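Local coordinates for protein Two-component system sensor histidine kinase (Bacteroides thetaiotaomicron, PDB 3OTT) that probably senses saccharides outside the cell and relays the signal to its histidine kinase and DNA-binding parts, this chain being the extracellular beta-propeller and beta-sandwich region, at residues S31-I35 with D680-S684; N88-D92 with N658-T662; L302-N306 with Y683-E687; E633-L638 with S736-L742. All coordinates share one frame; numbering follows the deposited sequence.

Interaction 1: S31-I35 with D680-S684. With TBR (hexatantalum dodecabromide), chain D.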
# COMPACT_ATOMS: atom_id res chain seq x y z
N SER B 31 9.20 -2.96 -16.61
CA SER B 31 9.04 -3.24 -15.17
C SER B 31 10.24 -4.00 -14.63
O SER B 31 10.29 -4.30 -13.46
CB SER B 31 7.76 -4.07 -14.90
OG SER B 31 7.74 -5.18 -15.81
N GLU B 32 11.18 -4.33 -15.50
CA GLU B 32 12.41 -5.04 -15.09
C GLU B 32 13.61 -4.10 -15.27
O GLU B 32 14.73 -4.51 -15.16
CB GLU B 32 12.54 -6.39 -15.86
CG GLU B 32 11.39 -7.39 -15.47
CD GLU B 32 11.07 -8.51 -16.51
OE1 GLU B 32 11.22 -9.72 -16.16
OE2 GLU B 32 10.62 -8.18 -17.65
N GLY B 33 13.35 -2.82 -15.51
CA GLY B 33 14.42 -1.80 -15.50
C GLY B 33 15.18 -1.47 -16.78
O GLY B 33 16.02 -0.59 -16.78
N LEU B 34 14.87 -2.10 -17.91
CA LEU B 34 15.57 -1.71 -19.16
C LEU B 34 15.05 -0.39 -19.75
O LEU B 34 13.84 -0.17 -19.88
CB LEU B 34 15.41 -2.80 -20.24
CG LEU B 34 16.58 -3.25 -21.18
CD1 LEU B 34 16.12 -4.23 -22.34
CD2 LEU B 34 17.19 -2.17 -21.88
N ILE B 35 15.96 0.48 -20.17
CA ILE B 35 15.57 1.71 -20.85
C ILE B 35 15.36 1.55 -22.35
O ILE B 35 16.21 1.00 -23.05
CB ILE B 35 16.64 2.75 -20.60
CG1 ILE B 35 16.72 3.02 -19.09
CG2 ILE B 35 16.36 3.98 -21.41
CD1 ILE B 35 15.61 3.88 -18.60
N ASP B 680 23.92 -5.78 -15.98
CA ASP B 680 23.13 -5.66 -14.78
C ASP B 680 22.54 -4.23 -14.68
O ASP B 680 22.16 -3.77 -13.60
CB ASP B 680 23.98 -5.99 -13.55
CG ASP B 680 25.23 -5.06 -13.38
OD1 ASP B 680 25.58 -4.21 -14.27
OD2 ASP B 680 25.90 -5.22 -12.32
N LEU B 681 22.45 -3.56 -15.82
CA LEU B 681 21.78 -2.22 -15.93
C LEU B 681 22.47 -1.19 -15.05
O LEU B 681 21.86 -0.65 -14.17
CB LEU B 681 20.29 -2.28 -15.55
CG LEU B 681 19.36 -3.33 -16.21
CD1 LEU B 681 17.92 -3.14 -15.59
CD2 LEU B 681 19.28 -3.27 -17.71
N PRO B 682 23.77 -0.96 -15.26
CA PRO B 682 24.49 -0.07 -14.35
C PRO B 682 24.32 1.47 -14.68
O PRO B 682 25.25 2.26 -14.60
CB PRO B 682 25.94 -0.52 -14.54
CG PRO B 682 26.01 -0.92 -16.01
CD PRO B 682 24.63 -1.51 -16.33
N TYR B 683 23.10 1.88 -14.97
CA TYR B 683 22.80 3.30 -15.17
C TYR B 683 23.36 4.23 -14.10
O TYR B 683 23.90 5.30 -14.43
CB TYR B 683 21.29 3.51 -15.25
CG TYR B 683 20.64 2.63 -16.30
CD1 TYR B 683 21.17 2.52 -17.59
CD2 TYR B 683 19.52 1.87 -15.98
CE1 TYR B 683 20.59 1.67 -18.55
CE2 TYR B 683 18.93 1.02 -16.91
CZ TYR B 683 19.47 0.95 -18.21
OH TYR B 683 18.83 0.12 -19.13
N SER B 684 23.23 3.85 -12.83
CA SER B 684 23.60 4.76 -11.76
C SER B 684 25.07 4.76 -11.35
O SER B 684 25.43 5.40 -10.38
CB SER B 684 22.70 4.51 -10.55
OG SER B 684 21.33 4.59 -10.92
TA1 TBR D . 13.53 -0.93 -7.85
TA2 TBR D . 15.32 -1.35 -9.89
TA3 TBR D . 15.58 -2.81 -7.45
TA4 TBR D . 14.79 -4.09 -9.84
TA5 TBR D . 12.96 -3.65 -7.78
TA6 TBR D . 12.74 -2.17 -10.12
BR1 TBR D . 14.95 1.04 -8.77
BR2 TBR D . 15.02 -0.88 -5.72
BR3 TBR D . 11.79 -1.91 -6.22
BR4 TBR D . 11.37 -0.21 -9.08
BR5 TBR D . 17.52 -1.40 -8.51
BR6 TBR D . 14.45 -4.42 -5.75
BR7 TBR D . 13.33 -6.00 -8.82
BR8 TBR D . 13.10 -4.14 -11.81
BR9 TBR D . 16.52 -3.03 -11.48
BRA TBR D . 16.76 -4.97 -8.35
BRB TBR D . 10.78 -3.61 -9.20
BRC TBR D . 13.86 -0.55 -11.84
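Tyr683 and Leu681 both carry CG beside the backbone N and anti to the carbonyl carbon (chi1 -54° and -52°), and these torsions send the ring and the branched end into the loop 31-35. That loop joins strands 24-29 and 35-39 of a beta-propeller blade, whereas 680-684 follows strand 674-679 of the C-terminal beta-sandwich, so the contact docks one domain on the other in a buried setting. Tyr683 OH accepts the backbone N-H of Ile35, with 3.1 Å between Ile35 N and Tyr683 OH, and the angle of 162° at the hydrogen marks a nearly straight bond. The same hydroxyl is hydrogen-bonded to the carbonyl of Tyr46 on the adjoining strand 42-46, which gives the ring end two fixings on one blade. Gly33 O meets the ring edge in plane, 3.3 Å from Tyr683 CE2, and Ile35 CG1 packs 3.6 Å from Tyr683 CZ, the two side chains running past each other in opposite directions. A phenylalanine in place of Tyr683 would probably leave the Ile35 N-H and the Tyr46 carbonyl without this shared partner. Beside the ring, Leu681 CD1 sits 3.4 Å from Gly33 O; a CB on Gly33 would clash with that methyl. On the same loop, Ser31 O lies 3.3 Å from BR8 of the bound hexatantalum dodecabromide.

Interaction 2: N88-D92 with N658-T662; sequences NYRAD and NIRYT
Arg90 and Tyr661 form the closely fitted part of this contact: the two side chains cross at about a right angle, Arg90 CG lies over one ring face, and Arg90 NH1 comes within 3.6 Å of Tyr661 CE1. The opposite face of the ring is covered by Arg660 CG. The guanidinium of Arg90 is inclined 44° to the ring, which argues against a flat stack; its NE is held by the carbonyl of Asn73. Tyr661 OH meets the edge of the Tyr89 ring in plane, 3.4 Å from Tyr89 CE1, and is hydrogen-bonded to Glu32. It also stands over the centre of the Arg660 guanidinium, whose NH1 forms a salt bridge with Asp30. Both loops are shaped by Asx turns: Asn88 OD1 accepts from Arg90 N and Ala91 N in the bend between strands 84-88 and 93-94 of a propeller blade, and Asn658 OD1 accepts from Arg660 N at 3.2 Å in a loop of the C-terminal beta-sandwich. Across the domain boundary, Asn658 ND2 reaches Arg90 O because CG stands opposite the backbone N (chi1 -163°), donating at 3.2 Å from above the carbonyl plane. Were Asn658 an alanine, Arg90 O would probably lose this donor, and Arg660 N the side-chain oxygen that fixes the turn. Looser is the link between Tyr89 O and Arg660 NH1, which passes through one water, donor to the first and acceptor from the second. Partly exposed, Arg90 also packs on Met363 of the second subunit.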
# COMPACT_ATOMS: atom_id res chain seq x y z
N ASN B 88 5.90 -5.70 -29.20
CA ASN B 88 5.92 -6.66 -28.08
C ASN B 88 7.35 -6.87 -27.63
O ASN B 88 8.09 -7.54 -28.29
CB ASN B 88 5.21 -7.98 -28.46
CG ASN B 88 5.14 -8.97 -27.29
OD1 ASN B 88 5.93 -8.90 -26.36
ND2 ASN B 88 4.18 -9.92 -27.35
N TYR B 89 7.75 -6.29 -26.52
CA TYR B 89 9.15 -6.33 -26.16
C TYR B 89 9.56 -7.69 -25.53
O TYR B 89 10.77 -8.01 -25.47
CB TYR B 89 9.49 -5.14 -25.26
CG TYR B 89 8.98 -5.23 -23.81
CD1 TYR B 89 9.64 -5.98 -22.84
CD2 TYR B 89 7.81 -4.55 -23.43
CE1 TYR B 89 9.19 -6.01 -21.51
CE2 TYR B 89 7.34 -4.59 -22.09
CZ TYR B 89 8.01 -5.33 -21.16
OH TYR B 89 7.52 -5.33 -19.89
N ARG B 90 8.59 -8.49 -25.10
CA ARG B 90 8.94 -9.80 -24.56
C ARG B 90 9.14 -10.77 -25.72
O ARG B 90 10.07 -11.55 -25.73
CB ARG B 90 7.88 -10.39 -23.61
CG ARG B 90 7.82 -9.66 -22.31
CD ARG B 90 6.71 -10.21 -21.41
NE ARG B 90 6.60 -9.28 -20.28
CZ ARG B 90 7.30 -9.37 -19.16
NH1 ARG B 90 8.15 -10.40 -18.99
NH2 ARG B 90 7.13 -8.46 -18.20
N ALA B 91 8.25 -10.72 -26.69
CA ALA B 91 8.42 -11.60 -27.84
C ALA B 91 9.44 -11.04 -28.85
O ALA B 91 9.97 -11.77 -29.66
CB ALA B 91 7.05 -11.91 -28.53
N ASP B 92 9.74 -9.74 -28.78
CA ASP B 92 10.57 -9.10 -29.81
C ASP B 92 9.97 -9.16 -31.23
O ASP B 92 10.67 -9.49 -32.18
CB ASP B 92 12.05 -9.62 -29.73
CG ASP B 92 12.96 -8.97 -30.77
OD1 ASP B 92 12.78 -7.79 -31.14
OD2 ASP B 92 13.85 -9.67 -31.27
N ASN B 658 13.96 -14.73 -27.86
CA ASN B 658 14.42 -13.54 -27.15
C ASN B 658 15.29 -13.96 -26.02
O ASN B 658 14.81 -14.50 -25.00
CB ASN B 658 13.29 -12.65 -26.63
CG ASN B 658 13.81 -11.20 -26.28
OD1 ASN B 658 15.00 -11.00 -26.06
ND2 ASN B 658 12.93 -10.24 -26.26
N ILE B 659 16.58 -13.66 -26.20
CA ILE B 659 17.66 -14.08 -25.31
C ILE B 659 17.42 -13.57 -23.89
O ILE B 659 17.80 -14.24 -22.93
CB ILE B 659 19.04 -13.64 -25.86
CG1 ILE B 659 20.19 -14.35 -25.14
CG2 ILE B 659 19.26 -12.09 -25.76
CD1 ILE B 659 20.20 -15.85 -25.33
N ARG B 660 16.77 -12.41 -23.74
CA ARG B 660 16.54 -11.87 -22.41
C ARG B 660 15.58 -12.73 -21.57
O ARG B 660 15.67 -12.71 -20.36
CB ARG B 660 16.03 -10.44 -22.54
CG ARG B 660 15.83 -9.65 -21.20
CD ARG B 660 14.97 -8.39 -21.47
NE ARG B 660 14.70 -7.69 -20.22
CZ ARG B 660 14.05 -6.53 -20.11
NH1 ARG B 660 13.58 -5.90 -21.17
NH2 ARG B 660 13.90 -6.00 -18.91
N TYR B 661 14.70 -13.52 -22.23
CA TYR B 661 13.62 -14.26 -21.59
C TYR B 661 13.70 -15.77 -21.74
O TYR B 661 12.66 -16.47 -21.71
CB TYR B 661 12.25 -13.75 -22.11
CG TYR B 661 12.00 -12.32 -21.68
CD1 TYR B 661 11.77 -11.99 -20.32
CD2 TYR B 661 12.04 -11.29 -22.61
CE1 TYR B 661 11.59 -10.66 -19.93
CE2 TYR B 661 11.85 -9.95 -22.24
CZ TYR B 661 11.63 -9.65 -20.92
OH TYR B 661 11.47 -8.32 -20.61
N THR B 662 14.91 -16.28 -21.97
CA THR B 662 15.08 -17.69 -22.22
C THR B 662 16.06 -18.24 -21.25
O THR B 662 17.11 -17.65 -21.04
CB THR B 662 15.62 -18.00 -23.63
OG1 THR B 662 15.08 -17.06 -24.56
CG2 THR B 662 15.10 -19.33 -24.06
O HOH W 1 13.59 -6.98 -24.13

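Interaction 3: L302-N306 with Y683-E687; sequences LSRYN and YSLDE
Arg304 and Ser684 mark the closest approach of the two backbones, 5.4 Å from Arg304 CA to Ser684 CA, and no backbone hydrogen bond links 302-306 to 683-687. The contact is carried instead by the side chain of Arg304, whose CG stands beside the backbone N (chi1 -69°) and whose chain then runs extended to NE, alongside the carbonyls of the other loop. Arg304 NE donates to Tyr683 O at 3.0 Å, but the angle at the hydrogen, 125°, makes this a weak bond. Leu685 O is nearly as near, 3.1 Å from Arg304 NE, yet it lies over a face of the guanidinium where the N-H does not point, so proximity is not matched by a bond. Arg304 directly follows strand 300-303, which pairs with the N-terminal strand 13-15 in the closing blade of a seven-bladed propeller, the "Velcro" closure of such rings. Leu302 CD2, inside that blade, adds an apolar approach, 4.0 Å from Tyr683 O. Trp293 of the neighbouring strand takes the Tyr683 ring edge-to-face, and Ser684 OG is hydrogen-bonded to Glu289 and Asn291, all on the propeller. Nearer solvent, Asp686 OD1 lies 4.6 Å from Arg304 NE: the opposite charges are not in contact, though they may attract weakly across that distance.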
# COMPACT_ATOMS: atom_id res chain seq x y z
N LEU B 302 22.82 11.91 -19.84
CA LEU B 302 22.30 11.14 -18.70
C LEU B 302 22.88 11.77 -17.46
O LEU B 302 24.09 11.95 -17.36
CB LEU B 302 22.75 9.68 -18.80
CG LEU B 302 22.71 8.81 -17.53
CD1 LEU B 302 21.34 8.80 -16.90
CD2 LEU B 302 23.15 7.34 -17.84
N SER B 303 22.04 12.09 -16.49
CA SER B 303 22.54 12.68 -15.26
C SER B 303 22.32 11.66 -14.09
O SER B 303 21.20 11.41 -13.64
CB SER B 303 21.82 14.03 -15.04
OG SER B 303 21.97 14.51 -13.73
N ARG B 304 23.40 11.06 -13.64
CA ARG B 304 23.28 10.06 -12.61
C ARG B 304 22.90 10.67 -11.24
O ARG B 304 23.37 11.78 -10.83
CB ARG B 304 24.56 9.31 -12.48
CG ARG B 304 24.86 8.44 -13.66
CD ARG B 304 26.24 7.90 -13.48
NE ARG B 304 26.44 6.88 -14.48
CZ ARG B 304 27.05 7.09 -15.63
NH1 ARG B 304 27.53 8.32 -15.88
NH2 ARG B 304 27.19 6.09 -16.52
N TYR B 305 22.04 9.94 -10.54
CA TYR B 305 21.61 10.34 -9.21
C TYR B 305 22.62 9.95 -8.11
O TYR B 305 23.10 8.80 -8.02
CB TYR B 305 20.24 9.77 -8.89
CG TYR B 305 19.65 10.41 -7.67
CD1 TYR B 305 19.30 11.77 -7.67
CD2 TYR B 305 19.45 9.67 -6.50
CE1 TYR B 305 18.77 12.38 -6.56
CE2 TYR B 305 18.89 10.30 -5.35
CZ TYR B 305 18.56 11.65 -5.41
OH TYR B 305 18.04 12.28 -4.31
N ASN B 306 22.95 10.96 -7.29
CA ASN B 306 23.72 10.77 -6.05
C ASN B 306 22.84 11.08 -4.85
O ASN B 306 22.07 12.05 -4.89
CB ASN B 306 24.97 11.68 -5.98
CG ASN B 306 25.97 11.23 -4.91
OD1 ASN B 306 26.30 10.04 -4.83
ND2 ASN B 306 26.46 12.19 -4.09
N TYR B 683 23.10 1.88 -14.97
CA TYR B 683 22.80 3.30 -15.17
C TYR B 683 23.36 4.23 -14.10
O TYR B 683 23.90 5.30 -14.43
CB TYR B 683 21.29 3.51 -15.25
CG TYR B 683 20.64 2.63 -16.30
CD1 TYR B 683 21.17 2.52 -17.59
CD2 TYR B 683 19.52 1.87 -15.98
CE1 TYR B 683 20.59 1.67 -18.55
CE2 TYR B 683 18.93 1.02 -16.91
CZ TYR B 683 19.47 0.95 -18.21
OH TYR B 683 18.83 0.12 -19.13
N SER B 684 23.23 3.85 -12.83
CA SER B 684 23.60 4.76 -11.76
C SER B 684 25.07 4.76 -11.35
O SER B 684 25.43 5.40 -10.38
CB SER B 684 22.70 4.51 -10.55
OG SER B 684 21.33 4.59 -10.92
N LEU B 685 25.94 4.10 -12.11
CA LEU B 685 27.28 3.76 -11.61
C LEU B 685 28.38 4.60 -12.24
O LEU B 685 28.41 4.75 -13.44
CB LEU B 685 27.57 2.28 -11.90
CG LEU B 685 26.81 1.22 -11.11
CD1 LEU B 685 27.36 -0.21 -11.32
CD2 LEU B 685 26.90 1.61 -9.65
N ASP B 686 29.28 5.15 -11.45
CA ASP B 686 30.50 5.68 -12.03
C ASP B 686 31.29 4.50 -12.62
O ASP B 686 31.38 4.36 -13.84
CB ASP B 686 31.28 6.51 -10.99
CG ASP B 686 30.60 7.89 -10.70
OD1 ASP B 686 29.61 8.26 -11.41
OD2 ASP B 686 31.05 8.61 -9.78
N GLU B 687 31.75 3.58 -11.77
CA GLU B 687 32.50 2.41 -12.22
C GLU B 687 31.56 1.23 -12.46
O GLU B 687 30.67 1.00 -11.65
CB GLU B 687 33.57 2.00 -11.18
CG GLU B 687 34.59 3.09 -10.75
CD GLU B 687 35.83 2.54 -9.98
OE1 GLU B 687 35.71 1.52 -9.24
OE2 GLU B 687 36.93 3.13 -10.11

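Interaction 4: E633-L638 with S736-L742. With TBR (hexatantalum dodecabromide), chain D.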
# COMPACT_ATOMS: atom_id res chain seq x y z
N GLU B 633 22.28 -5.14 -5.03
CA GLU B 633 22.61 -6.12 -6.04
C GLU B 633 21.47 -6.12 -7.08
O GLU B 633 20.29 -6.07 -6.74
CB GLU B 633 22.94 -7.49 -5.43
CG GLU B 633 23.80 -8.37 -6.38
CD GLU B 633 24.52 -9.57 -5.70
OE1 GLU B 633 24.48 -10.69 -6.27
OE2 GLU B 633 25.15 -9.38 -4.62
N ARG B 634 21.86 -6.04 -8.34
CA ARG B 634 20.93 -6.18 -9.42
C ARG B 634 21.19 -7.48 -10.22
O ARG B 634 22.34 -7.91 -10.37
CB ARG B 634 21.03 -4.96 -10.32
CG ARG B 634 20.32 -3.73 -9.74
CD ARG B 634 20.56 -2.49 -10.60
NE ARG B 634 21.60 -1.67 -9.99
CZ ARG B 634 22.90 -1.71 -10.28
NH1 ARG B 634 23.38 -2.51 -11.22
NH2 ARG B 634 23.72 -0.90 -9.62
N PRO B 635 20.10 -8.10 -10.71
CA PRO B 635 20.24 -9.29 -11.54
C PRO B 635 20.96 -9.03 -12.87
O PRO B 635 20.80 -7.97 -13.46
CB PRO B 635 18.80 -9.71 -11.83
CG PRO B 635 18.01 -8.40 -11.67
CD PRO B 635 18.68 -7.72 -10.50
N ILE B 636 21.71 -10.02 -13.31
CA ILE B 636 22.35 -9.99 -14.62
C ILE B 636 21.31 -10.41 -15.64
O ILE B 636 20.61 -11.35 -15.38
CB ILE B 636 23.47 -11.03 -14.62
CG1 ILE B 636 24.40 -10.77 -13.45
CG2 ILE B 636 24.16 -11.19 -16.00
CD1 ILE B 636 25.42 -11.92 -13.27
N LEU B 637 21.21 -9.70 -16.76
CA LEU B 637 20.39 -10.03 -17.91
C LEU B 637 21.28 -10.23 -19.13
O LEU B 637 22.36 -9.66 -19.27
CB LEU B 637 19.54 -8.84 -18.33
CG LEU B 637 18.37 -8.21 -17.56
CD1 LEU B 637 18.80 -7.60 -16.24
CD2 LEU B 637 17.76 -7.11 -18.46
N LEU B 638 20.78 -11.00 -20.06
CA LEU B 638 21.44 -11.16 -21.33
C LEU B 638 20.69 -10.28 -22.29
O LEU B 638 19.47 -10.32 -22.34
CB LEU B 638 21.35 -12.64 -21.72
CG LEU B 638 22.57 -13.56 -21.54
CD1 LEU B 638 23.48 -13.12 -20.46
CD2 LEU B 638 22.08 -15.00 -21.33
N SER B 736 29.56 -14.22 -6.94
CA SER B 736 28.29 -14.23 -6.24
C SER B 736 27.53 -15.55 -6.43
O SER B 736 27.88 -16.38 -7.29
CB SER B 736 27.39 -13.10 -6.72
OG SER B 736 26.03 -13.44 -6.52
N ASN B 737 26.48 -15.72 -5.62
CA ASN B 737 25.64 -16.92 -5.71
C ASN B 737 24.24 -16.59 -6.30
O ASN B 737 23.28 -17.32 -6.07
CB ASN B 737 25.64 -17.74 -4.38
CG ASN B 737 25.00 -16.99 -3.19
OD1 ASN B 737 25.18 -15.78 -3.00
ND2 ASN B 737 24.26 -17.73 -2.37
N ARG B 738 24.18 -15.49 -7.06
CA ARG B 738 23.09 -15.19 -8.00
C ARG B 738 23.63 -15.22 -9.43
O ARG B 738 23.70 -14.18 -10.10
CB ARG B 738 22.42 -13.83 -7.72
CG ARG B 738 21.49 -13.80 -6.50
CD ARG B 738 20.03 -14.11 -6.86
NE ARG B 738 19.14 -13.97 -5.70
CZ ARG B 738 17.86 -13.59 -5.78
NH1 ARG B 738 17.34 -13.29 -6.97
NH2 ARG B 738 17.10 -13.48 -4.67
N PRO B 739 24.02 -16.40 -9.89
CA PRO B 739 24.49 -16.42 -11.27
C PRO B 739 23.30 -16.39 -12.23
O PRO B 739 22.18 -16.77 -11.87
CB PRO B 739 25.22 -17.76 -11.37
CG PRO B 739 25.02 -18.47 -10.04
CD PRO B 739 23.94 -17.76 -9.32
N HIS B 740 23.54 -15.85 -13.41
CA HIS B 740 22.67 -16.09 -14.55
C HIS B 740 23.09 -17.40 -15.25
O HIS B 740 24.25 -17.59 -15.55
CB HIS B 740 22.76 -14.96 -15.55
CG HIS B 740 21.66 -14.97 -16.56
ND1 HIS B 740 20.40 -14.52 -16.27
CD2 HIS B 740 21.64 -15.37 -17.85
CE1 HIS B 740 19.64 -14.64 -17.34
NE2 HIS B 740 20.37 -15.14 -18.32
N ILE B 741 22.09 -18.25 -15.49
CA ILE B 741 22.28 -19.56 -16.13
C ILE B 741 21.51 -19.63 -17.45
O ILE B 741 20.36 -19.25 -17.52
CB ILE B 741 21.81 -20.67 -15.15
CG1 ILE B 741 22.89 -20.91 -14.09
CG2 ILE B 741 21.42 -21.94 -15.88
CD1 ILE B 741 22.35 -21.37 -12.76
N LEU B 742 22.19 -20.03 -18.53
CA LEU B 742 21.54 -20.28 -19.83
C LEU B 742 21.91 -21.66 -20.27
O LEU B 742 23.08 -21.90 -20.47
CB LEU B 742 22.08 -19.30 -20.90
CG LEU B 742 21.48 -19.51 -22.31
CD1 LEU B 742 19.95 -19.34 -22.42
CD2 LEU B 742 22.21 -18.71 -23.34
TA1 TBR D . 13.53 -0.93 -7.85
TA2 TBR D . 15.32 -1.35 -9.89
TA3 TBR D . 15.58 -2.81 -7.45
TA4 TBR D . 14.79 -4.09 -9.84
TA5 TBR D . 12.96 -3.65 -7.78
TA6 TBR D . 12.74 -2.17 -10.12
BR1 TBR D . 14.95 1.04 -8.77
BR2 TBR D . 15.02 -0.88 -5.72
BR3 TBR D . 11.79 -1.91 -6.22
BR4 TBR D . 11.37 -0.21 -9.08
BR5 TBR D . 17.52 -1.40 -8.51
BR6 TBR D . 14.45 -4.42 -5.75
BR7 TBR D . 13.33 -6.00 -8.82
BR8 TBR D . 13.10 -4.14 -11.81
BR9 TBR D . 16.52 -3.03 -11.48
BRA TBR D . 16.76 -4.97 -8.35
BRB TBR D . 10.78 -3.61 -9.20
BRC TBR D . 13.86 -0.55 -11.84
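Ile636 and Leu638 close on His740 in a mainly apolar contact across the two sheets of the C-terminal beta-sandwich. One segment leads into strand 637-643 and the other into strand 740-746, members of different sheets, and their end-to-end directions are only 21° apart. The segment 736-742 belongs to the Y_Y_Y family region of the E-set clan. His740 turns CG anti to its backbone N (chi1 -166°), which carries the imidazole inward between the sheets. There Leu638 CD2 touches His740 NE2 at 3.5 Å, and Ile636 CG2 lies 4.0 Å from His740 CB; both side chains cross the histidine at a slant. Deeper in, Leu638 CD2 and Leu742 CD2 meet at 4.2 Å, with Leu678, Phe676 and Ile726 of neighbouring strands packed around them. At the other end the contact becomes polar. Ser736 OG donates to Glu633 OE1 at 3.2 Å, using the syn lone pair of the carboxylate, and accepts from Arg738 N at 2.8 Å, an ST turn that bends the chain ahead of strand 740-746. Arg634 faces away from this interface: its CG is 3.8 Å from BR5 of the bound hexatantalum dodecabromide, while its NH1 is hydrogen-bonded to Asp680 O. The chemistry thus divides along the segments, a serine held between carboxylate and backbone at the Glu633 end, and within the sandwich an imidazole whose NE2 is buried without a partner, an environment likely to disfavour a second proton on that ring.

How the interactions relate
Interactions 1, 2 and 3 join the N-terminal propeller to the C-terminal beta-sandwich, while interaction 4 ties the two sheets of that sandwich together. On the propeller the segments come in the order 31-35, 88-92 and 302-306, spread over three blades; 633-638, 658-662, 680-687 and 736-742 follow. Interactions 1 and 3 share Tyr683 and Ser684, with centres about 11 Å apart; interaction 2 lies about 16 Å from interaction 1 and touches it through Glu32. Interaction 4, about 13 Å from interaction 1, connects by Arg634 to Asp680, and both border the hexatantalum dodecabromide cluster. One sandwich loop, 680-687, thus meets two blades, and 658-662 meets a third.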